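Local coordinates for protein nicotinate phosphoribosyltransferase (Saccharomyces cerevisiae, PDB 1VLP) that catalyses the ATP-dependent synthesis of nicotinate ribonucleotide from nicotinate and phosphoribosyl diphosphate, the first step from nicotinic acid to NAD, at residues 44-49 / 390-395; 111-116 / 129-134; 180-185 / 346-351. One frame throughout, in Å; residues are numbered along the deposited sequence.

Interaction 1 of 3, residues 44-49 / 390-395; sequences VTYKYT and IKLLEV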
ATOM      1  N   VAL A  44      13.604   4.918 -12.462  1.00  3.16           N
ATOM      2  CA  VAL A  44      12.179   5.178 -12.429  1.00  2.33           C
ATOM      3  C   VAL A  44      11.899   6.605 -11.972  1.00  2.00           C
ATOM      4  O   VAL A  44      12.775   7.296 -11.383  1.00  2.00           O
ATOM      5  CB  VAL A  44      11.453   4.209 -11.431  1.00  2.00           C
ATOM      6  CG1 VAL A  44      11.590   2.731 -11.865  1.00  3.50           C
ATOM      7  CG2 VAL A  44      11.984   4.442  -9.967  1.00  2.00           C
ATOM      8  N   THR A  45      10.660   7.032 -12.244  1.00  2.07           N
ATOM      9  CA  THR A  45      10.157   8.283 -11.680  1.00  2.00           C
ATOM     10  C   THR A  45       8.790   7.987 -11.079  1.00  2.00           C
ATOM     11  O   THR A  45       7.949   7.386 -11.743  1.00  2.00           O
ATOM     12  CB  THR A  45      10.033   9.386 -12.748  1.00  2.28           C
ATOM     13  OG1 THR A  45      11.340   9.697 -13.236  1.00  5.06           O
ATOM     14  CG2 THR A  45       9.392  10.626 -12.164  1.00  5.16           C
ATOM     15  N   TYR A  46       8.560   8.440  -9.845  1.00  2.60           N
ATOM     16  CA  TYR A  46       7.212   8.469  -9.217  1.00  3.44           C
ATOM     17  C   TYR A  46       6.715   9.899  -9.167  1.00  2.12           C
ATOM     18  O   TYR A  46       7.542  10.837  -9.031  1.00  2.00           O
ATOM     19  CB  TYR A  46       7.240   7.945  -7.762  1.00  2.53           C
ATOM     20  CG  TYR A  46       7.661   6.500  -7.564  1.00  2.93           C
ATOM     21  CD1 TYR A  46       9.021   6.148  -7.574  1.00  9.18           C
ATOM     22  CD2 TYR A  46       6.724   5.492  -7.352  1.00  4.71           C
ATOM     23  CE1 TYR A  46       9.426   4.834  -7.387  1.00 11.68           C
ATOM     24  CE2 TYR A  46       7.126   4.173  -7.167  1.00  9.18           C
ATOM     25  CZ  TYR A  46       8.498   3.870  -7.199  1.00 14.59           C
ATOM     26  OH  TYR A  46       8.947   2.602  -6.990  1.00 15.53           O
ATOM     27  N   LYS A  47       5.390  10.084  -9.197  0.50  2.00           N
ATOM     28  CA  LYS A  47       4.809  11.405  -9.160  0.50  2.00           C
ATOM     29  C   LYS A  47       3.686  11.466  -8.164  0.50  2.00           C
ATOM     30  O   LYS A  47       2.863  10.604  -8.102  0.50  2.00           O
ATOM     31  CB  LYS A  47       4.268  11.816 -10.534  0.50  5.25           C
ATOM     32  CG  LYS A  47       3.231  12.966 -10.479  0.50  3.82           C
ATOM     33  CD  LYS A  47       2.621  13.362 -11.859  0.50  6.53           C
ATOM     34  CE  LYS A  47       1.689  14.614 -11.734  0.50  7.49           C
ATOM     35  NZ  LYS A  47       0.251  14.367 -11.346  0.50  8.06           N
ATOM     36  N   TYR A  48       3.697  12.552  -7.417  1.00  2.50           N
ATOM     37  CA  TYR A  48       2.611  12.918  -6.479  1.00  4.78           C
ATOM     38  C   TYR A  48       1.433  13.490  -7.234  1.00  3.91           C
ATOM     39  O   TYR A  48       1.578  14.306  -8.108  1.00  4.58           O
ATOM     40  CB  TYR A  48       3.138  13.959  -5.492  1.00  5.84           C
ATOM     41  CG  TYR A  48       2.130  14.735  -4.668  1.00  4.02           C
ATOM     42  CD1 TYR A  48       1.630  14.206  -3.469  1.00  3.66           C
ATOM     43  CD2 TYR A  48       1.685  15.989  -5.092  1.00  2.00           C
ATOM     44  CE1 TYR A  48       0.742  14.916  -2.710  1.00  5.18           C
ATOM     45  CE2 TYR A  48       0.752  16.734  -4.318  1.00  3.44           C
ATOM     46  CZ  TYR A  48       0.342  16.197  -3.098  1.00  3.35           C
ATOM     47  OH  TYR A  48      -0.510  16.931  -2.324  1.00  3.74           O
ATOM     48  N   THR A  49       0.241  13.076  -6.846  1.00  4.11           N
ATOM     49  CA  THR A  49      -0.961  13.693  -7.348  1.00  5.34           C
ATOM     50  C   THR A  49      -1.929  13.871  -6.190  1.00  3.47           C
ATOM     51  O   THR A  49      -2.088  12.980  -5.349  1.00  4.29           O
ATOM     52  CB  THR A  49      -1.641  12.833  -8.450  1.00  5.23           C
ATOM     53  OG1 THR A  49      -0.711  12.597  -9.503  1.00  6.70           O
ATOM     54  CG2 THR A  49      -2.849  13.589  -9.013  1.00 11.11           C
ATOM     55  N   ILE A 390       1.206   8.690  -4.666  1.00  4.43           N
ATOM     56  CA  ILE A 390       2.537   8.836  -5.275  1.00  6.24           C
ATOM     57  C   ILE A 390       2.669   7.563  -6.104  1.00  5.25           C
ATOM     58  O   ILE A 390       2.721   6.471  -5.576  1.00  6.99           O
ATOM     59  CB  ILE A 390       3.677   9.017  -4.242  1.00  7.91           C
ATOM     60  CG1 ILE A 390       3.608  10.389  -3.638  1.00  5.73           C
ATOM     61  CG2 ILE A 390       5.049   8.802  -4.886  1.00  6.26           C
ATOM     62  CD1 ILE A 390       4.547  10.595  -2.469  1.00  6.53           C
ATOM     63  N   LYS A 391       2.578   7.734  -7.421  1.00  3.90           N
ATOM     64  CA  LYS A 391       2.412   6.658  -8.395  1.00  7.79           C
ATOM     65  C   LYS A 391       3.636   6.503  -9.305  1.00  4.67           C
ATOM     66  O   LYS A 391       4.250   7.495  -9.653  1.00  3.98           O
ATOM     67  CB  LYS A 391       1.240   7.008  -9.310  1.00 10.39           C
ATOM     68  CG  LYS A 391       1.436   8.301 -10.173  1.00 18.64           C
ATOM     69  CD  LYS A 391       0.111   8.893 -10.735  1.00 15.56           C
ATOM     70  CE  LYS A 391       0.369  10.036 -11.728  1.00 15.65           C
ATOM     71  NZ  LYS A 391      -0.822  10.158 -12.639  1.00 25.18           N
ATOM     72  N   LEU A 392       3.942   5.281  -9.691  1.00  3.97           N
ATOM     73  CA  LEU A 392       4.988   5.031 -10.658  1.00  3.19           C
ATOM     74  C   LEU A 392       4.518   5.651 -11.981  1.00  4.64           C
ATOM     75  O   LEU A 392       3.389   5.353 -12.440  1.00  7.00           O
ATOM     76  CB  LEU A 392       5.252   3.522 -10.789  1.00  3.40           C
ATOM     77  CG  LEU A 392       6.359   3.142 -11.749  1.00  6.82           C
ATOM     78  CD1 LEU A 392       7.688   3.679 -11.308  1.00  4.03           C
ATOM     79  CD2 LEU A 392       6.369   1.602 -11.930  1.00  8.42           C
ATOM     80  N   LEU A 393       5.348   6.527 -12.559  1.00  2.00           N
ATOM     81  CA  LEU A 393       5.033   7.235 -13.806  1.00  3.42           C
ATOM     82  C   LEU A 393       5.847   6.773 -15.026  1.00  2.81           C
ATOM     83  O   LEU A 393       5.341   6.741 -16.169  1.00  3.33           O
ATOM     84  CB  LEU A 393       5.330   8.728 -13.595  1.00  4.89           C
ATOM     85  CG  LEU A 393       4.921   9.819 -14.578  1.00 11.09           C
ATOM     86  CD1 LEU A 393       3.543  10.376 -14.255  1.00 13.78           C
ATOM     87  CD2 LEU A 393       5.915  10.923 -14.467  1.00 18.37           C
ATOM     88  N   GLU A 394       7.121   6.487 -14.798  1.00  3.99           N
ATOM     89  CA  GLU A 394       8.035   6.182 -15.870  1.00  2.19           C
ATOM     90  C   GLU A 394       9.094   5.173 -15.417  1.00  2.00           C
ATOM     91  O   GLU A 394       9.506   5.238 -14.274  1.00  2.00           O
ATOM     92  CB  GLU A 394       8.719   7.488 -16.257  1.00  4.84           C
ATOM     93  CG  GLU A 394       9.173   7.626 -17.628  1.00 14.00           C
ATOM     94  CD  GLU A 394       9.655   9.043 -17.915  1.00 12.28           C
ATOM     95  OE1 GLU A 394      10.783   9.388 -17.482  1.00 11.00           O
ATOM     96  OE2 GLU A 394       8.897   9.800 -18.586  1.00 12.38           O
ATOM     97  N   VAL A 395       9.514   4.309 -16.341  1.00  2.00           N
ATOM     98  CA  VAL A 395      10.571   3.301 -16.124  1.00  2.00           C
ATOM     99  C   VAL A 395      11.530   3.270 -17.341  1.00  3.51           C
ATOM    100  O   VAL A 395      11.068   3.007 -18.447  1.00  2.00           O
ATOM    101  CB  VAL A 395       9.964   1.903 -15.906  1.00  3.49           C
ATOM    102  CG1 VAL A 395      11.069   0.880 -15.521  1.00  4.14           C
ATOM    103  CG2 VAL A 395       8.870   1.908 -14.759  1.00  2.69           C
TER

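Interaction 2 of 3, residues 111-116 / 129-134; sequences EQISFT and LKILVS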
ATOM      1  N   GLU A 111      18.957  14.187  -3.685  1.00  9.16           N
ATOM      2  CA  GLU A 111      19.142  13.761  -5.066  1.00 11.45           C
ATOM      3  C   GLU A 111      17.886  13.168  -5.658  1.00 10.99           C
ATOM      4  O   GLU A 111      17.598  13.400  -6.817  1.00 11.72           O
ATOM      5  CB  GLU A 111      20.234  12.687  -5.136  1.00 13.71           C
ATOM      6  CG  GLU A 111      21.658  13.170  -4.772  1.00 23.46           C
ATOM      7  CD  GLU A 111      22.727  12.051  -4.866  1.00 22.51           C
ATOM      8  OE1 GLU A 111      22.368  10.841  -4.892  1.00 32.77           O
ATOM      9  OE2 GLU A 111      23.936  12.393  -4.908  1.00 42.33           O
ATOM     10  N   GLN A 112      17.102  12.448  -4.856  1.00  6.22           N
ATOM     11  CA  GLN A 112      15.925  11.724  -5.355  1.00  5.45           C
ATOM     12  C   GLN A 112      14.623  12.528  -5.390  1.00  4.18           C
ATOM     13  O   GLN A 112      13.800  12.289  -6.270  1.00  6.46           O
ATOM     14  CB  GLN A 112      15.666  10.473  -4.537  1.00  4.23           C
ATOM     15  CG  GLN A 112      16.088   9.187  -5.207  1.00 15.30           C
ATOM     16  CD  GLN A 112      17.583   9.128  -5.460  1.00 19.79           C
ATOM     17  OE1 GLN A 112      18.033   9.455  -6.558  1.00 22.28           O
ATOM     18  NE2 GLN A 112      18.355   8.694  -4.454  1.00  6.57           N
ATOM     19  N   ILE A 113      14.399  13.403  -4.404  1.00  3.33           N
ATOM     20  CA  ILE A 113      13.130  14.166  -4.331  1.00  4.06           C
ATOM     21  C   ILE A 113      13.292  15.527  -4.964  1.00  5.47           C
ATOM     22  O   ILE A 113      14.227  16.278  -4.612  1.00  5.79           O
ATOM     23  CB  ILE A 113      12.643  14.360  -2.872  1.00  3.29           C
ATOM     24  CG1 ILE A 113      12.556  13.022  -2.161  1.00  2.13           C
ATOM     25  CG2 ILE A 113      11.333  15.084  -2.840  1.00  5.20           C
ATOM     26  CD1 ILE A 113      12.172  13.146  -0.662  1.00  3.23           C
ATOM     27  N   SER A 114      12.402  15.828  -5.900  0.50  2.00           N
ATOM     28  CA  SER A 114      12.261  17.153  -6.421  0.50  2.00           C
ATOM     29  C   SER A 114      10.934  17.667  -5.914  0.50  2.00           C
ATOM     30  O   SER A 114       9.930  17.231  -6.374  0.50  2.00           O
ATOM     31  CB  SER A 114      12.215  17.124  -7.945  0.50  3.57           C
ATOM     32  OG  SER A 114      11.918  18.417  -8.465  0.50  3.58           O
ATOM     33  N   PHE A 115      10.980  18.565  -4.931  1.00  2.22           N
ATOM     34  CA  PHE A 115       9.791  19.120  -4.256  1.00  5.84           C
ATOM     35  C   PHE A 115       9.767  20.631  -4.444  1.00  6.84           C
ATOM     36  O   PHE A 115      10.685  21.365  -4.014  1.00  4.38           O
ATOM     37  CB  PHE A 115       9.860  18.727  -2.776  1.00  5.02           C
ATOM     38  CG  PHE A 115       8.815  19.342  -1.908  1.00  6.02           C
ATOM     39  CD1 PHE A 115       7.507  19.606  -2.374  1.00  5.65           C
ATOM     40  CD2 PHE A 115       9.128  19.666  -0.588  1.00  7.87           C
ATOM     41  CE1 PHE A 115       6.541  20.119  -1.516  1.00  5.71           C
ATOM     42  CE2 PHE A 115       8.167  20.206   0.268  1.00  7.75           C
ATOM     43  CZ  PHE A 115       6.873  20.447  -0.195  1.00  5.80           C
ATOM     44  N   THR A 116       8.774  21.073  -5.207  1.00  6.78           N
ATOM     45  CA  THR A 116       8.480  22.468  -5.418  1.00  7.80           C
ATOM     46  C   THR A 116       7.011  22.712  -5.016  1.00  7.95           C
ATOM     47  O   THR A 116       6.206  21.786  -4.792  1.00  6.44           O
ATOM     48  CB  THR A 116       8.725  22.872  -6.903  1.00  7.53           C
ATOM     49  OG1 THR A 116       7.933  22.058  -7.762  1.00 10.52           O
ATOM     50  CG2 THR A 116      10.165  22.671  -7.271  1.00  9.21           C
ATOM     51  N   LEU A 129       1.409  21.381  -4.236  1.00  4.24           N
ATOM     52  CA  LEU A 129       2.698  20.696  -4.182  1.00  5.74           C
ATOM     53  C   LEU A 129       3.013  19.988  -5.473  1.00  6.73           C
ATOM     54  O   LEU A 129       2.126  19.436  -6.137  1.00  8.48           O
ATOM     55  CB  LEU A 129       2.754  19.657  -3.039  1.00  4.66           C
ATOM     56  CG  LEU A 129       2.181  20.049  -1.688  1.00  5.51           C
ATOM     57  CD1 LEU A 129       2.425  18.939  -0.711  1.00  5.58           C
ATOM     58  CD2 LEU A 129       2.759  21.361  -1.227  1.00 11.18           C
ATOM     59  N   LYS A 130       4.284  20.046  -5.860  1.00  6.93           N
ATOM     60  CA  LYS A 130       4.789  19.280  -6.975  1.00  5.66           C
ATOM     61  C   LYS A 130       5.938  18.426  -6.445  1.00  7.45           C
ATOM     62  O   LYS A 130       6.918  18.960  -5.943  1.00  5.45           O
ATOM     63  CB  LYS A 130       5.255  20.203  -8.103  1.00 10.84           C
ATOM     64  CG  LYS A 130       5.618  19.442  -9.342  1.00 16.74           C
ATOM     65  CD  LYS A 130       5.898  20.370 -10.538  1.00 22.26           C
ATOM     66  CE  LYS A 130       6.804  19.691 -11.543  1.00 30.60           C
ATOM     67  NZ  LYS A 130       7.041  20.546 -12.759  1.00 28.65           N
ATOM     68  N   ILE A 131       5.791  17.114  -6.555  1.00  5.19           N
ATOM     69  CA  ILE A 131       6.807  16.176  -6.056  1.00  2.63           C
ATOM     70  C   ILE A 131       7.082  15.094  -7.062  1.00  4.26           C
ATOM     71  O   ILE A 131       6.179  14.355  -7.428  1.00  5.01           O
ATOM     72  CB  ILE A 131       6.449  15.570  -4.682  1.00  2.36           C
ATOM     73  CG1 ILE A 131       6.252  16.665  -3.615  1.00  4.18           C
ATOM     74  CG2 ILE A 131       7.576  14.634  -4.193  1.00  8.71           C
ATOM     75  CD1 ILE A 131       5.446  16.176  -2.396  1.00  7.40           C
ATOM     76  N   LEU A 132       8.330  15.023  -7.510  1.00  4.64           N
ATOM     77  CA  LEU A 132       8.828  13.907  -8.302  1.00  6.25           C
ATOM     78  C   LEU A 132       9.956  13.197  -7.576  1.00  3.47           C
ATOM     79  O   LEU A 132      10.812  13.838  -6.997  1.00  7.64           O
ATOM     80  CB  LEU A 132       9.353  14.413  -9.631  1.00  5.91           C
ATOM     81  CG  LEU A 132       8.320  14.987 -10.589  1.00 11.45           C
ATOM     82  CD1 LEU A 132       9.055  15.608 -11.727  1.00 20.44           C
ATOM     83  CD2 LEU A 132       7.394  13.910 -11.065  1.00 10.41           C
ATOM     84  N   VAL A 133       9.930  11.866  -7.580  1.00  3.44           N
ATOM     85  CA  VAL A 133      10.951  11.061  -6.967  1.00  2.31           C
ATOM     86  C   VAL A 133      11.596  10.183  -8.076  1.00  3.59           C
ATOM     87  O   VAL A 133      10.901   9.395  -8.721  1.00  4.13           O
ATOM     88  CB  VAL A 133      10.409  10.187  -5.824  1.00  3.47           C
ATOM     89  CG1 VAL A 133      11.521   9.511  -5.117  1.00  8.60           C
ATOM     90  CG2 VAL A 133       9.515  10.991  -4.836  1.00  4.74           C
ATOM     91  N   SER A 134      12.872  10.405  -8.356  0.50  2.00           N
ATOM     92  CA  SER A 134      13.466   9.780  -9.508  0.50  2.00           C
ATOM     93  C   SER A 134      14.895   9.357  -9.215  0.50  2.00           C
ATOM     94  O   SER A 134      15.657   9.989  -8.488  0.50  2.00           O
ATOM     95  CB  SER A 134      13.371  10.711 -10.714  0.50  2.00           C
ATOM     96  OG  SER A 134      13.888  10.149 -11.914  0.50  2.00           O
TER
HETATM   97  O   HOH W   1      15.748  13.002  -9.087  1.00 25.79           O
HETATM   98  O   HOH W   2       9.069  19.349  -8.214  1.00 10.37           O

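Interaction 3 of 3, residues 180-185 / 346-351; sequences FDNGIR and KAITYS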
ATOM      1  N   PHE A 180     -14.526  -8.997  14.577  1.00  4.49           N
ATOM      2  CA  PHE A 180     -14.280 -10.247  15.276  1.00  6.16           C
ATOM      3  C   PHE A 180     -15.580 -11.024  15.533  1.00  6.05           C
ATOM      4  O   PHE A 180     -15.628 -12.231  15.339  1.00  5.94           O
ATOM      5  CB  PHE A 180     -13.563  -9.990  16.581  1.00  6.50           C
ATOM      6  CG  PHE A 180     -12.169  -9.434  16.458  1.00  4.73           C
ATOM      7  CD1 PHE A 180     -11.294  -9.772  15.412  1.00  5.61           C
ATOM      8  CD2 PHE A 180     -11.726  -8.577  17.435  1.00  7.49           C
ATOM      9  CE1 PHE A 180     -10.025  -9.257  15.396  1.00  4.04           C
ATOM     10  CE2 PHE A 180     -10.484  -8.050  17.391  1.00  6.41           C
ATOM     11  CZ  PHE A 180      -9.635  -8.390  16.393  1.00  4.72           C
ATOM     12  N   ASP A 181     -16.660 -10.331  15.900  1.00  5.52           N
ATOM     13  CA  ASP A 181     -17.973 -11.017  16.044  1.00  8.20           C
ATOM     14  C   ASP A 181     -18.491 -11.681  14.797  1.00  5.59           C
ATOM     15  O   ASP A 181     -19.267 -12.617  14.868  1.00  6.56           O
ATOM     16  CB  ASP A 181     -19.057 -10.059  16.449  1.00  8.97           C
ATOM     17  CG  ASP A 181     -18.819  -9.451  17.763  1.00  9.23           C
ATOM     18  OD1 ASP A 181     -18.026  -9.990  18.568  1.00 11.68           O
ATOM     19  OD2 ASP A 181     -19.440  -8.407  17.982  1.00 15.60           O
ATOM     20  N   ASN A 182     -18.091 -11.158  13.648  1.00  2.95           N
ATOM     21  CA  ASN A 182     -18.441 -11.723  12.359  1.00  5.18           C
ATOM     22  C   ASN A 182     -17.380 -12.665  11.795  1.00  5.89           C
ATOM     23  O   ASN A 182     -17.451 -13.097  10.637  1.00  7.61           O
ATOM     24  CB  ASN A 182     -18.727 -10.556  11.415  1.00  4.43           C
ATOM     25  CG  ASN A 182     -20.099  -9.959  11.660  1.00  7.67           C
ATOM     26  OD1 ASN A 182     -21.071 -10.406  11.077  1.00  9.46           O
ATOM     27  ND2 ASN A 182     -20.181  -8.957  12.526  1.00  7.13           N
ATOM     28  N   GLY A 183     -16.404 -13.031  12.639  1.00  6.63           N
ATOM     29  CA  GLY A 183     -15.335 -13.932  12.237  1.00  7.04           C
ATOM     30  C   GLY A 183     -14.472 -13.453  11.090  1.00  7.12           C
ATOM     31  O   GLY A 183     -13.928 -14.259  10.353  1.00  9.17           O
ATOM     32  N   ILE A 184     -14.330 -12.141  10.970  1.00  3.25           N
ATOM     33  CA  ILE A 184     -13.619 -11.514   9.887  1.00  4.39           C
ATOM     34  C   ILE A 184     -12.096 -11.518  10.165  1.00  3.29           C
ATOM     35  O   ILE A 184     -11.685 -11.039  11.200  1.00  6.49           O
ATOM     36  CB  ILE A 184     -14.082 -10.067   9.634  1.00  4.64           C
ATOM     37  CG1 ILE A 184     -15.606  -9.960   9.392  1.00 10.34           C
ATOM     38  CG2 ILE A 184     -13.299  -9.463   8.518  1.00  3.50           C
ATOM     39  CD1 ILE A 184     -16.150 -10.671   8.261  1.00 12.88           C
ATOM     40  N   ARG A 185     -11.308 -12.060   9.228  1.00  4.62           N
ATOM     41  CA  ARG A 185      -9.843 -12.067   9.320  1.00  3.74           C
ATOM     42  C   ARG A 185      -9.370 -10.806   8.561  1.00  5.27           C
ATOM     43  O   ARG A 185      -9.586 -10.657   7.346  1.00  4.92           O
ATOM     44  CB  ARG A 185      -9.221 -13.351   8.715  1.00  3.29           C
ATOM     45  CG  ARG A 185      -9.604 -14.601   9.416  1.00 11.35           C
ATOM     46  CD  ARG A 185      -8.728 -15.746   8.945  1.00 16.57           C
ATOM     47  NE  ARG A 185      -7.806 -16.170   9.985  1.00 29.33           N
ATOM     48  CZ  ARG A 185      -6.606 -16.705   9.768  1.00 34.36           C
ATOM     49  NH1 ARG A 185      -6.137 -16.879   8.525  1.00 35.33           N
ATOM     50  NH2 ARG A 185      -5.855 -17.052  10.808  1.00 42.04           N
ATOM     51  N   LYS A 346     -18.874  -3.141   4.589  1.00  6.74           N
ATOM     52  CA  LYS A 346     -18.393  -3.752   3.317  1.00  6.39           C
ATOM     53  C   LYS A 346     -17.643  -5.073   3.549  1.00  3.31           C
ATOM     54  O   LYS A 346     -17.940  -6.071   2.897  1.00  4.65           O
ATOM     55  CB  LYS A 346     -17.501  -2.807   2.535  1.00  7.38           C
ATOM     56  CG  LYS A 346     -18.226  -1.638   1.843  1.00 12.00           C
ATOM     57  CD  LYS A 346     -17.145  -0.735   1.303  1.00 17.40           C
ATOM     58  CE  LYS A 346     -17.638   0.413   0.477  1.00 33.90           C
ATOM     59  NZ  LYS A 346     -16.438   1.120  -0.079  1.00 26.44           N
ATOM     60  N   ALA A 347     -16.723  -5.094   4.507  1.00  4.16           N
ATOM     61  CA  ALA A 347     -16.008  -6.335   4.861  1.00  4.14           C
ATOM     62  C   ALA A 347     -17.002  -7.472   5.156  1.00  5.95           C
ATOM     63  O   ALA A 347     -16.905  -8.597   4.633  1.00  3.94           O
ATOM     64  CB  ALA A 347     -15.089  -6.112   6.046  1.00  5.05           C
ATOM     65  N   ILE A 348     -18.012  -7.186   5.966  1.00  2.35           N
ATOM     66  CA  ILE A 348     -19.027  -8.199   6.265  1.00  4.29           C
ATOM     67  C   ILE A 348     -19.789  -8.700   5.019  1.00  2.99           C
ATOM     68  O   ILE A 348     -19.934  -9.912   4.773  1.00  3.57           O
ATOM     69  CB  ILE A 348     -19.973  -7.685   7.380  1.00  4.75           C
ATOM     70  CG1 ILE A 348     -19.199  -7.560   8.676  1.00  9.06           C
ATOM     71  CG2 ILE A 348     -21.134  -8.632   7.634  1.00 10.85           C
ATOM     72  CD1 ILE A 348     -19.950  -6.814   9.758  1.00  8.52           C
ATOM     73  N   THR A 349     -20.268  -7.758   4.230  1.00  3.68           N
ATOM     74  CA  THR A 349     -20.913  -8.093   2.968  1.00  6.36           C
ATOM     75  C   THR A 349     -20.057  -8.962   2.046  1.00  2.51           C
ATOM     76  O   THR A 349     -20.561  -9.930   1.447  1.00  4.42           O
ATOM     77  CB  THR A 349     -21.270  -6.820   2.208  1.00  8.88           C
ATOM     78  OG1 THR A 349     -22.149  -6.046   3.026  1.00  7.46           O
ATOM     79  CG2 THR A 349     -21.961  -7.164   0.888  1.00  9.02           C
ATOM     80  N   TYR A 350     -18.806  -8.569   1.871  1.00  2.00           N
ATOM     81  CA  TYR A 350     -17.880  -9.309   1.009  1.00  4.01           C
ATOM     82  C   TYR A 350     -17.508 -10.675   1.614  1.00  2.76           C
ATOM     83  O   TYR A 350     -17.334 -11.682   0.861  1.00  2.18           O
ATOM     84  CB  TYR A 350     -16.616  -8.465   0.693  1.00  3.84           C
ATOM     85  CG  TYR A 350     -16.905  -7.134   0.047  1.00  6.37           C
ATOM     86  CD1 TYR A 350     -18.113  -6.902  -0.630  1.00 10.24           C
ATOM     87  CD2 TYR A 350     -15.956  -6.124   0.076  1.00 11.09           C
ATOM     88  CE1 TYR A 350     -18.393  -5.658  -1.209  1.00 15.74           C
ATOM     89  CE2 TYR A 350     -16.227  -4.881  -0.487  1.00 13.08           C
ATOM     90  CZ  TYR A 350     -17.446  -4.669  -1.130  1.00 16.46           C
ATOM     91  OH  TYR A 350     -17.713  -3.462  -1.733  1.00 21.76           O
ATOM     92  N   SER A 351     -17.454 -10.757   2.933  0.50  2.00           N
ATOM     93  CA  SER A 351     -17.221 -12.042   3.562  0.50  2.00           C
ATOM     94  C   SER A 351     -18.336 -13.060   3.232  0.50  2.00           C
ATOM     95  O   SER A 351     -18.086 -14.225   3.013  0.50  2.00           O
ATOM     96  CB  SER A 351     -17.069 -11.883   5.076  0.50  3.99           C
ATOM     97  OG  SER A 351     -18.320 -11.718   5.724  0.50  2.00           O
TER
HETATM   98  O   HOH W   3     -18.720 -13.161   7.986  1.00 15.37           O

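Interaction 1 of 3, residues 44-49 / 390-395
Leu-392 lays its CD1 methyl over the centre of the Tyr-46 ring, 4.2 Å from the ring centroid and 12° off its normal, a CH-pi contact. The second torsion of Leu-392 (chi2 63°) places this CD1, which also meets CB of Val-44 at 3.8 Å, the two side chains crossing at about a right angle. Further along the face that carries Val-44, Tyr-46, Tyr-48, Ile-390 and Leu-392, Ile-390 CG2 packs on Tyr-46 CB at 3.7 Å, while Ile-390 CG1 lies at the edge of the Tyr-48 ring. The phenol OH of Tyr-46 is hydrogen-bonded to Glu-245 OE1. On the other face, with Thr-45, Lys-47, Lys-391 and Glu-394, the aliphatic chains of Lys-47 and Lys-391 run side by side, pointing the same way. In one of the two modelled conformers of Lys-47, its NZ ends 4.5 Å from NZ of Lys-391 and hydrogen-bonds OG1 of Thr-49 at 2.7 Å.

Between the faces, Thr-45 O accepts from both Leu-393 N (2.9 Å) and Glu-394 N (3.3 Å), since the register slips by one residue here. Lys-47 and Lys-391 then form a regular hydrogen-bonded pair. Two residues opposite one make this a classic beta bulge, set between central antiparallel strands that join the N-terminal part of the enzyme to a strand from late in the chain.

Interaction 2 of 3, residues 111-116 / 129-134
A beta hairpin of the N-terminal region pairs strand 113-116 with 129-134, antiparallel and in regular register. Ser-114 and Leu-132 exchange two backbone bonds, the Ser-114 N to Leu-132 O one being 2.8 Å long. Thr-116 and Lys-130 repeat the pattern, and Ser-134 N reaches the O of Gln-112, the last residue of the short preceding helix.

On one face Phe-115 and Ile-131 lie side by side, pointing the same way. With CG anti to the backbone N and beside the carbonyl carbon (chi1 173°), the Phe-115 ring runs alongside Ile-131, and its CD1 meets Ile-131 CG1 at 3.4 Å, a tight contact. Leu-129 CD2 comes to the ring edge in its plane, 4.0 Å from CE1 of Phe-115, and Ile-113 CG2 touches Ile-131 CG2 at the same separation. The other face, with Ser-114, Thr-116, Lys-130 and Leu-132, is more mixed: Thr-116 OG1 lies 3.3 Å from CB of Lys-130, and one water binds Thr-116 OG1 while donating to Lys-130 O. In one of two modelled conformers Ser-114 OG joins it, tying alternate residues of one strand to the backbone of the other.

Strand 113-120 is the outermost of its sheet within the chain, whereas 126-134 pairs on its far side with 43-50. The apolar face rests on helices 59-71 and 144-159, where Phe-115 meets the Phe-69 ring and Leu-65, and Ile-131 meets Ile-151.

Interaction 3 of 3, residues 180-185 / 346-351
The hydroxyl of Ser-351, in one of its two modelled conformers, is gripped twice: OG donates to Ile-348 O, one helical turn back, at 2.6 Å, and accepts from a water at 2.7 Å. That water also donates to Asn-182 O, 2.9 Å away, so in this conformer it bridges the two segments. With chi1 at 78°, OG lies between the backbone N and the carbonyl carbon, within range of the Ile-348 carbonyl. That bond meets the carbonyl at a C=O...donor angle of 122°.

Beside the bridge, Ile-184 brings the tip of its side chain to the serine: CD1 lies 3.5 Å from CB and, in the same conformer, from OG of Ser-351. Its chi2 (-61°) places that CD1, which also lies 4.4 Å from CG1 of Ile-348. The side chains of Asn-182 and Ile-348 cross at about a right angle, and the methyl CD1 of Ile-348 comes 3.5 Å from ND2 of the Asn-182 amide. This is a packing contact; ND2 hydrogen-bonds Thr-178 O.

The turn that presents Asn-182 and Ile-184 is a Schellman motif closing helix 168-181. Gly-183, at positive phi, is its C-prime residue, and its N bonds Phe-180 O at 2.9 Å while Ile-184 N reaches back to Leu-179 O. Modest in area, the contact sets the end of helix 168-181 against helix 344-356. Phe-363 of strand 360-365, in the parallel sheet, touches Ile-184, Ala-347 and Ser-351, and Leu-179 of helix 168-181 touches Ile-184 and Ala-347.

Overall arrangement
Interactions 1 and 2 belong to one antiparallel sheet, in which strands 43-50 and 126-134 are neighbours. Their centres lie about 10 Å apart, and they meet directly through a probable hydrogen bond from Tyr-46 N to Val-133 O (2.8 Å). Interaction 1 joins interior strands far apart in sequence, whereas interaction 2 pairs the two strands of a hairpin at the sheet's edge, with more exposed residues and a water on the Ser-114/Thr-116 face. Interaction 3 lies on the opposite side of the chain's centre, about 34 Å from interaction 1 between centres, beside the parallel sheet. There a helix end meets a helix through methyl packing and one bridging water, in place of the backbone ladders of the other two.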